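Local coordinates for protein putative acetyltransferase (Nocardia farcinica, PDB 3D9W) that probably transfers acetyl groups to arylamines, with acetyl-CoA as the usual donor in its family, at residues E171-G183 against W187-Y199. Residues are numbered along the deposited sequence; the frame is centred on the assembly and turned at random.
Sequences ELGTDLWVLHQFG and WVDRYTFTTAPQY
Trp177 and Phe193 form an offset stack, the five-membered ring of Trp177 lying 4.8 Å from the Phe193 ring between centroids, their planes 15° apart. Trp177 CB covers the same Phe193 face in a CH-pi contact. On the other side of the sheet, the edge of Phe182 meets the face of Trp187, its CD1 3.3 Å from Trp187 CD1. With CG anti to its backbone N (chi1 -170°), the Phe182 ring swings this edge over the five-membered ring, while Phe182 CB makes a CH-pi contact over the six-membered ring. Arg164 adds a cation-pi contact to Trp187. Strands 175-183 and 188-193 make an antiparallel beta hairpin within the large sheet, flanked by strands 161-169 and 99-107. Trp177 N donates to Phe193 O at 2.9 Å, and Phe193 N returns a bond to Trp177 O. A beta bulge at Arg190-Tyr191, opposite Leu179, shifts the register: Arg190 N bonds Leu179 O at 2.9 Å, whereas Leu179 N reaches Tyr191 O only weakly. Arg190 grips Gln181 OE1 side-on, through NE (2.9 Å) and NH2 (3.1 Å), from opposite faces of the amide plane; Asp136 salt-bridges NH1. Leu179 CB packs against Tyr191 CE1, 3.8 Å away, while Tyr191 OH bonds Tyr147.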
ATOM      1  N   GLU A 171     -14.561  19.585   8.279  1.00 25.94           N
ATOM      2  CA  GLU A 171     -15.845  20.245   8.154  1.00 25.33           C
ATOM      3  C   GLU A 171     -16.909  19.441   8.907  1.00 24.45           C
ATOM      4  O   GLU A 171     -16.835  18.213   8.987  1.00 24.85           O
ATOM      5  CB  GLU A 171     -16.203  20.384   6.667  1.00 26.77           C
ATOM      6  CG  GLU A 171     -17.516  21.113   6.366  1.00 29.54           C
ATOM      7  CD  GLU A 171     -17.653  21.527   4.892  1.00 31.45           C
ATOM      8  OE1 GLU A 171     -17.232  20.751   4.000  1.00 33.25           O
ATOM      9  OE2 GLU A 171     -18.195  22.627   4.627  1.00 31.95           O
ATOM     10  N   LEU A 172     -17.874  20.145   9.492  1.00 23.91           N
ATOM     11  CA  LEU A 172     -18.977  19.517  10.220  1.00 22.43           C
ATOM     12  C   LEU A 172     -18.628  18.859  11.553  1.00 22.02           C
ATOM     13  O   LEU A 172     -19.435  18.117  12.102  1.00 22.16           O
ATOM     14  CB  LEU A 172     -19.669  18.491   9.318  1.00 20.63           C
ATOM     15  CG  LEU A 172     -20.167  19.045   7.986  1.00 19.51           C
ATOM     16  CD1 LEU A 172     -20.832  17.946   7.194  1.00 18.37           C
ATOM     17  CD2 LEU A 172     -21.139  20.188   8.237  1.00 17.09           C
ATOM     18  N   GLY A 173     -17.434  19.136  12.071  1.00 23.18           N
ATOM     19  CA  GLY A 173     -17.023  18.557  13.339  1.00 24.78           C
ATOM     20  C   GLY A 173     -16.733  17.077  13.194  1.00 26.72           C
ATOM     21  O   GLY A 173     -16.967  16.271  14.096  1.00 27.15           O
ATOM     22  N   THR A 174     -16.217  16.721  12.029  1.00 27.24           N
ATOM     23  CA  THR A 174     -15.893  15.347  11.725  1.00 27.72           C
ATOM     24  C   THR A 174     -14.437  15.062  12.043  1.00 27.39           C
ATOM     25  O   THR A 174     -13.612  15.972  12.084  1.00 27.80           O
ATOM     26  CB  THR A 174     -16.102  15.092  10.257  1.00 28.82           C
ATOM     27  OG1 THR A 174     -15.319  16.038   9.518  1.00 31.17           O
ATOM     28  CG2 THR A 174     -17.562  15.273   9.892  1.00 29.87           C
ATOM     29  N   ASP A 175     -14.122  13.795  12.266  1.00 27.22           N
ATOM     30  CA  ASP A 175     -12.754  13.396  12.553  1.00 27.50           C
ATOM     31  C   ASP A 175     -11.888  13.491  11.305  1.00 28.35           C
ATOM     32  O   ASP A 175     -12.294  13.059  10.220  1.00 29.24           O
ATOM     33  CB  ASP A 175     -12.705  11.954  13.044  1.00 27.90           C
ATOM     34  CG  ASP A 175     -12.977  11.839  14.508  1.00 29.58           C
ATOM     35  OD1 ASP A 175     -12.932  12.886  15.191  1.00 29.63           O
ATOM     36  OD2 ASP A 175     -13.222  10.703  14.976  1.00 30.24           O
ATOM     37  N   LEU A 176     -10.702  14.067  11.459  1.00 27.17           N
ATOM     38  CA  LEU A 176      -9.767  14.154  10.353  1.00 26.37           C
ATOM     39  C   LEU A 176      -8.421  13.700  10.897  1.00 26.10           C
ATOM     40  O   LEU A 176      -7.753  14.434  11.618  1.00 27.28           O
ATOM     41  CB  LEU A 176      -9.668  15.583   9.823  1.00 27.10           C
ATOM     42  CG  LEU A 176      -8.717  15.732   8.630  1.00 27.87           C
ATOM     43  CD1 LEU A 176      -9.229  14.928   7.430  1.00 25.31           C
ATOM     44  CD2 LEU A 176      -8.591  17.203   8.283  1.00 28.36           C
ATOM     45  N   TRP A 177      -8.033  12.474  10.569  1.00 24.79           N
ATOM     46  CA  TRP A 177      -6.771  11.950  11.057  1.00 23.39           C
ATOM     47  C   TRP A 177      -5.625  12.284  10.123  1.00 23.05           C
ATOM     48  O   TRP A 177      -5.801  12.355   8.906  1.00 23.00           O
ATOM     49  CB  TRP A 177      -6.847  10.436  11.231  1.00 23.21           C
ATOM     50  CG  TRP A 177      -7.889   9.986  12.190  1.00 21.78           C
ATOM     51  CD1 TRP A 177      -9.215   9.775  11.929  1.00 22.37           C
ATOM     52  CD2 TRP A 177      -7.696   9.679  13.566  1.00 21.26           C
ATOM     53  NE1 TRP A 177      -9.861   9.348  13.064  1.00 22.02           N
ATOM     54  CE2 TRP A 177      -8.949   9.280  14.086  1.00 22.91           C
ATOM     55  CE3 TRP A 177      -6.585   9.700  14.417  1.00 22.42           C
ATOM     56  CZ2 TRP A 177      -9.120   8.903  15.420  1.00 24.34           C
ATOM     57  CZ3 TRP A 177      -6.751   9.327  15.739  1.00 25.02           C
ATOM     58  CH2 TRP A 177      -8.014   8.932  16.231  1.00 24.71           C
ATOM     59  N   VAL A 178      -4.447  12.482  10.705  1.00 22.44           N
ATOM     60  CA  VAL A 178      -3.254  12.799   9.937  1.00 21.27           C
ATOM     61  C   VAL A 178      -2.076  11.978  10.444  1.00 22.03           C
ATOM     62  O   VAL A 178      -1.660  12.115  11.595  1.00 23.59           O
ATOM     63  CB  VAL A 178      -2.878  14.286  10.064  1.00 21.14           C
ATOM     64  CG1 VAL A 178      -1.926  14.673   8.949  1.00 19.78           C
ATOM     65  CG2 VAL A 178      -4.123  15.150  10.045  1.00 20.65           C
ATOM     66  N   LEU A 179      -1.546  11.115   9.587  1.00 21.25           N
ATOM     67  CA  LEU A 179      -0.395  10.308   9.954  1.00 19.66           C
ATOM     68  C   LEU A 179       0.843  11.061   9.478  1.00 19.54           C
ATOM     69  O   LEU A 179       0.897  11.498   8.331  1.00 19.44           O
ATOM     70  CB  LEU A 179      -0.464   8.947   9.271  1.00 19.30           C
ATOM     71  CG  LEU A 179       0.631   7.986   9.721  1.00 19.12           C
ATOM     72  CD1 LEU A 179       0.309   7.503  11.124  1.00 18.53           C
ATOM     73  CD2 LEU A 179       0.727   6.817   8.759  1.00 20.19           C
ATOM     74  N   HIS A 180       1.829  11.217  10.356  1.00 19.40           N
ATOM     75  CA  HIS A 180       3.060  11.928  10.011  1.00 20.21           C
ATOM     76  C   HIS A 180       4.237  10.966   9.954  1.00 20.33           C
ATOM     77  O   HIS A 180       4.426  10.180  10.860  1.00 21.77           O
ATOM     78  CB  HIS A 180       3.368  13.003  11.058  1.00 22.79           C
ATOM     79  CG  HIS A 180       2.375  14.123  11.103  1.00 23.41           C
ATOM     80  ND1 HIS A 180       2.474  15.239  10.301  1.00 25.24           N
ATOM     81  CD2 HIS A 180       1.274  14.307  11.870  1.00 23.15           C
ATOM     82  CE1 HIS A 180       1.480  16.065  10.576  1.00 24.17           C
ATOM     83  NE2 HIS A 180       0.737  15.523  11.524  1.00 23.84           N
ATOM     84  N   GLN A 181       5.039  11.033   8.899  1.00 21.04           N
ATOM     85  CA  GLN A 181       6.193  10.153   8.783  1.00 20.87           C
ATOM     86  C   GLN A 181       7.447  10.998   8.694  1.00 21.58           C
ATOM     87  O   GLN A 181       7.391  12.115   8.199  1.00 22.03           O
ATOM     88  CB  GLN A 181       6.091   9.298   7.522  1.00 20.20           C
ATOM     89  CG  GLN A 181       6.095  10.117   6.249  1.00 20.92           C
ATOM     90  CD  GLN A 181       6.360   9.287   5.012  1.00 20.64           C
ATOM     91  OE1 GLN A 181       5.732   8.256   4.799  1.00 20.17           O
ATOM     92  NE2 GLN A 181       7.292   9.741   4.184  1.00 21.32           N
ATOM     93  N   PHE A 182       8.569  10.466   9.178  1.00 23.51           N
ATOM     94  CA  PHE A 182       9.854  11.167   9.123  1.00 24.27           C
ATOM     95  C   PHE A 182      10.629  10.605   7.938  1.00 25.63           C
ATOM     96  O   PHE A 182      10.756   9.391   7.802  1.00 26.29           O
ATOM     97  CB  PHE A 182      10.657  10.948  10.403  1.00 23.41           C
ATOM     98  CG  PHE A 182      11.869  11.823  10.505  1.00 23.77           C
ATOM     99  CD1 PHE A 182      11.744  13.177  10.816  1.00 23.15           C
ATOM    100  CD2 PHE A 182      13.134  11.313  10.229  1.00 24.45           C
ATOM    101  CE1 PHE A 182      12.863  14.011  10.843  1.00 23.53           C
ATOM    102  CE2 PHE A 182      14.268  12.140  10.254  1.00 24.82           C
ATOM    103  CZ  PHE A 182      14.129  13.493  10.560  1.00 24.07           C
ATOM    104  N   GLY A 183      11.145  11.482   7.080  1.00 26.98           N
ATOM    105  CA  GLY A 183      11.870  11.021   5.910  1.00 27.55           C
ATOM    106  C   GLY A 183      12.813  12.013   5.249  1.00 28.59           C
ATOM    107  O   GLY A 183      13.183  13.026   5.838  1.00 28.77           O
ATOM    108  N   TRP A 187      10.181  15.729   8.934  1.00 23.29           N
ATOM    109  CA  TRP A 187       8.819  15.314   9.204  1.00 24.20           C
ATOM    110  C   TRP A 187       7.899  15.774   8.090  1.00 24.70           C
ATOM    111  O   TRP A 187       8.201  16.705   7.346  1.00 25.43           O
ATOM    112  CB  TRP A 187       8.329  15.878  10.527  1.00 24.46           C
ATOM    113  CG  TRP A 187       8.771  15.069  11.675  1.00 27.72           C
ATOM    114  CD1 TRP A 187       9.866  15.281  12.459  1.00 28.28           C
ATOM    115  CD2 TRP A 187       8.161  13.863  12.146  1.00 28.77           C
ATOM    116  NE1 TRP A 187       9.979  14.275  13.393  1.00 29.60           N
ATOM    117  CE2 TRP A 187       8.946  13.393  13.224  1.00 28.45           C
ATOM    118  CE3 TRP A 187       7.026  13.133  11.762  1.00 28.95           C
ATOM    119  CZ2 TRP A 187       8.635  12.227  13.924  1.00 27.92           C
ATOM    120  CZ3 TRP A 187       6.714  11.970  12.457  1.00 30.05           C
ATOM    121  CH2 TRP A 187       7.520  11.529  13.529  1.00 30.27           C
ATOM    122  N   VAL A 188       6.763  15.113   7.968  1.00 24.48           N
ATOM    123  CA  VAL A 188       5.824  15.486   6.943  1.00 23.86           C
ATOM    124  C   VAL A 188       4.532  14.709   7.126  1.00 24.22           C
ATOM    125  O   VAL A 188       4.505  13.636   7.743  1.00 22.94           O
ATOM    126  CB  VAL A 188       6.410  15.224   5.530  1.00 22.41           C
ATOM    127  CG1 VAL A 188       6.516  13.736   5.273  1.00 21.00           C
ATOM    128  CG2 VAL A 188       5.551  15.884   4.479  1.00 20.88           C
ATOM    129  N   ASP A 189       3.456  15.284   6.604  1.00 23.49           N
ATOM    130  CA  ASP A 189       2.152  14.668   6.661  1.00 23.44           C
ATOM    131  C   ASP A 189       2.046  13.723   5.463  1.00 23.56           C
ATOM    132  O   ASP A 189       2.128  14.140   4.306  1.00 22.20           O
ATOM    133  CB  ASP A 189       1.078  15.753   6.606  1.00 24.24           C
ATOM    134  CG  ASP A 189       1.280  16.718   5.444  1.00 26.45           C
ATOM    135  OD1 ASP A 189       0.936  16.361   4.295  1.00 28.06           O
ATOM    136  OD2 ASP A 189       1.794  17.836   5.674  1.00 26.54           O
ATOM    137  N   ARG A 190       1.907  12.436   5.744  1.00 23.25           N
ATOM    138  CA  ARG A 190       1.789  11.474   4.672  1.00 23.49           C
ATOM    139  C   ARG A 190       0.413  11.676   4.051  1.00 23.24           C
ATOM    140  O   ARG A 190       0.302  12.111   2.907  1.00 25.83           O
ATOM    141  CB  ARG A 190       1.938  10.039   5.202  1.00 24.59           C
ATOM    142  CG  ARG A 190       1.822   8.972   4.112  1.00 26.11           C
ATOM    143  CD  ARG A 190       1.807   7.540   4.640  1.00 26.98           C
ATOM    144  NE  ARG A 190       3.141   7.056   4.984  1.00 29.43           N
ATOM    145  CZ  ARG A 190       3.458   5.771   5.125  1.00 31.19           C
ATOM    146  NH1 ARG A 190       2.531   4.834   4.950  1.00 31.08           N
ATOM    147  NH2 ARG A 190       4.702   5.420   5.438  1.00 31.50           N
ATOM    148  N   TYR A 191      -0.633  11.396   4.817  1.00 21.20           N
ATOM    149  CA  TYR A 191      -1.988  11.532   4.319  1.00 19.61           C
ATOM    150  C   TYR A 191      -2.984  11.865   5.411  1.00 19.08           C
ATOM    151  O   TYR A 191      -2.632  11.978   6.574  1.00 18.52           O
ATOM    152  CB  TYR A 191      -2.413  10.225   3.646  1.00 21.58           C
ATOM    153  CG  TYR A 191      -2.275   8.980   4.515  1.00 21.28           C
ATOM    154  CD1 TYR A 191      -2.938   8.870   5.742  1.00 20.53           C
ATOM    155  CD2 TYR A 191      -1.480   7.907   4.106  1.00 21.93           C
ATOM    156  CE1 TYR A 191      -2.805   7.727   6.532  1.00 19.92           C
ATOM    157  CE2 TYR A 191      -1.345   6.765   4.889  1.00 20.23           C
ATOM    158  CZ  TYR A 191      -2.006   6.682   6.096  1.00 20.41           C
ATOM    159  OH  TYR A 191      -1.852   5.555   6.866  1.00 18.29           O
ATOM    160  N   THR A 192      -4.240  12.019   5.023  1.00 18.94           N
ATOM    161  CA  THR A 192      -5.297  12.286   5.982  1.00 19.88           C
ATOM    162  C   THR A 192      -6.442  11.321   5.671  1.00 19.93           C
ATOM    163  O   THR A 192      -6.584  10.874   4.537  1.00 18.09           O
ATOM    164  CB  THR A 192      -5.843  13.715   5.855  1.00 21.05           C
ATOM    165  OG1 THR A 192      -6.555  13.848   4.614  1.00 22.67           O
ATOM    166  CG2 THR A 192      -4.717  14.723   5.915  1.00 19.73           C
ATOM    167  N   PHE A 193      -7.249  10.987   6.673  1.00 19.89           N
ATOM    168  CA  PHE A 193      -8.381  10.096   6.441  1.00 18.89           C
ATOM    169  C   PHE A 193      -9.506  10.286   7.443  1.00 18.91           C
ATOM    170  O   PHE A 193      -9.290  10.771   8.554  1.00 18.39           O
ATOM    171  CB  PHE A 193      -7.940   8.627   6.444  1.00 17.39           C
ATOM    172  CG  PHE A 193      -7.495   8.115   7.783  1.00 15.98           C
ATOM    173  CD1 PHE A 193      -6.190   8.298   8.212  1.00 15.96           C
ATOM    174  CD2 PHE A 193      -8.367   7.400   8.590  1.00 14.31           C
ATOM    175  CE1 PHE A 193      -5.760   7.766   9.418  1.00 17.36           C
ATOM    176  CE2 PHE A 193      -7.951   6.866   9.793  1.00 14.50           C
ATOM    177  CZ  PHE A 193      -6.647   7.046  10.212  1.00 17.02           C
ATOM    178  N   THR A 194     -10.709   9.908   7.030  1.00 18.88           N
ATOM    179  CA  THR A 194     -11.881  10.007   7.880  1.00 19.22           C
ATOM    180  C   THR A 194     -12.237   8.603   8.323  1.00 20.25           C
ATOM    181  O   THR A 194     -11.607   7.640   7.900  1.00 20.83           O
ATOM    182  CB  THR A 194     -13.092  10.624   7.130  1.00 18.82           C
ATOM    183  OG1 THR A 194     -13.524   9.748   6.079  1.00 17.48           O
ATOM    184  CG2 THR A 194     -12.719  11.976   6.554  1.00 16.99           C
ATOM    185  N   THR A 195     -13.244   8.477   9.174  1.00 21.12           N
ATOM    186  CA  THR A 195     -13.627   7.160   9.638  1.00 22.38           C
ATOM    187  C   THR A 195     -14.885   6.665   8.963  1.00 22.39           C
ATOM    188  O   THR A 195     -15.582   5.791   9.474  1.00 24.26           O
ATOM    189  CB  THR A 195     -13.830   7.150  11.144  1.00 23.41           C
ATOM    190  OG1 THR A 195     -14.695   8.227  11.506  1.00 25.39           O
ATOM    191  CG2 THR A 195     -12.497   7.287  11.856  1.00 22.09           C
ATOM    192  N   ALA A 196     -15.173   7.233   7.803  1.00 23.15           N
ATOM    193  CA  ALA A 196     -16.344   6.831   7.030  1.00 23.21           C
ATOM    194  C   ALA A 196     -16.172   5.378   6.574  1.00 23.67           C
ATOM    195  O   ALA A 196     -15.145   5.025   5.987  1.00 23.65           O
ATOM    196  CB  ALA A 196     -16.495   7.734   5.818  1.00 21.07           C
ATOM    197  N   PRO A 197     -17.169   4.517   6.847  1.00 24.26           N
ATOM    198  CA  PRO A 197     -17.112   3.105   6.451  1.00 23.31           C
ATOM    199  C   PRO A 197     -16.933   3.007   4.943  1.00 23.03           C
ATOM    200  O   PRO A 197     -17.692   3.616   4.192  1.00 22.79           O
ATOM    201  CB  PRO A 197     -18.469   2.572   6.896  1.00 23.11           C
ATOM    202  CG  PRO A 197     -18.774   3.402   8.084  1.00 23.77           C
ATOM    203  CD  PRO A 197     -18.389   4.784   7.626  1.00 23.87           C
ATOM    204  N   GLN A 198     -15.931   2.251   4.506  1.00 23.41           N
ATOM    205  CA  GLN A 198     -15.660   2.081   3.079  1.00 24.07           C
ATOM    206  C   GLN A 198     -15.741   0.609   2.696  1.00 24.82           C
ATOM    207  O   GLN A 198     -15.437  -0.268   3.504  1.00 26.02           O
ATOM    208  CB  GLN A 198     -14.284   2.652   2.733  1.00 22.89           C
ATOM    209  CG  GLN A 198     -14.211   4.172   2.857  1.00 22.83           C
ATOM    210  CD  GLN A 198     -14.863   4.898   1.692  1.00 23.33           C
ATOM    211  OE1 GLN A 198     -14.259   5.064   0.624  1.00 24.62           O
ATOM    212  NE2 GLN A 198     -16.106   5.321   1.882  1.00 20.69           N
ATOM    213  N   TYR A 199     -16.150   0.341   1.459  1.00 24.89           N
ATOM    214  CA  TYR A 199     -16.302  -1.027   0.994  1.00 24.65           C
ATOM    215  C   TYR A 199     -15.684  -1.291  -0.380  1.00 25.53           C
ATOM    216  O   TYR A 199     -15.245  -0.367  -1.062  1.00 25.46           O
ATOM    217  CB  TYR A 199     -17.783  -1.360   0.990  1.00 25.03           C
ATOM    218  CG  TYR A 199     -18.424  -1.127   2.337  1.00 26.25           C
ATOM    219  CD1 TYR A 199     -18.228  -2.019   3.387  1.00 26.02           C
ATOM    220  CD2 TYR A 199     -19.215   0.003   2.574  1.00 27.01           C
ATOM    221  CE1 TYR A 199     -18.801  -1.804   4.637  1.00 25.29           C
ATOM    222  CE2 TYR A 199     -19.792   0.229   3.830  1.00 25.34           C
ATOM    223  CZ  TYR A 199     -19.580  -0.684   4.855  1.00 25.41           C
ATOM    224  OH  TYR A 199     -20.161  -0.505   6.093  1.00 23.15           O
TER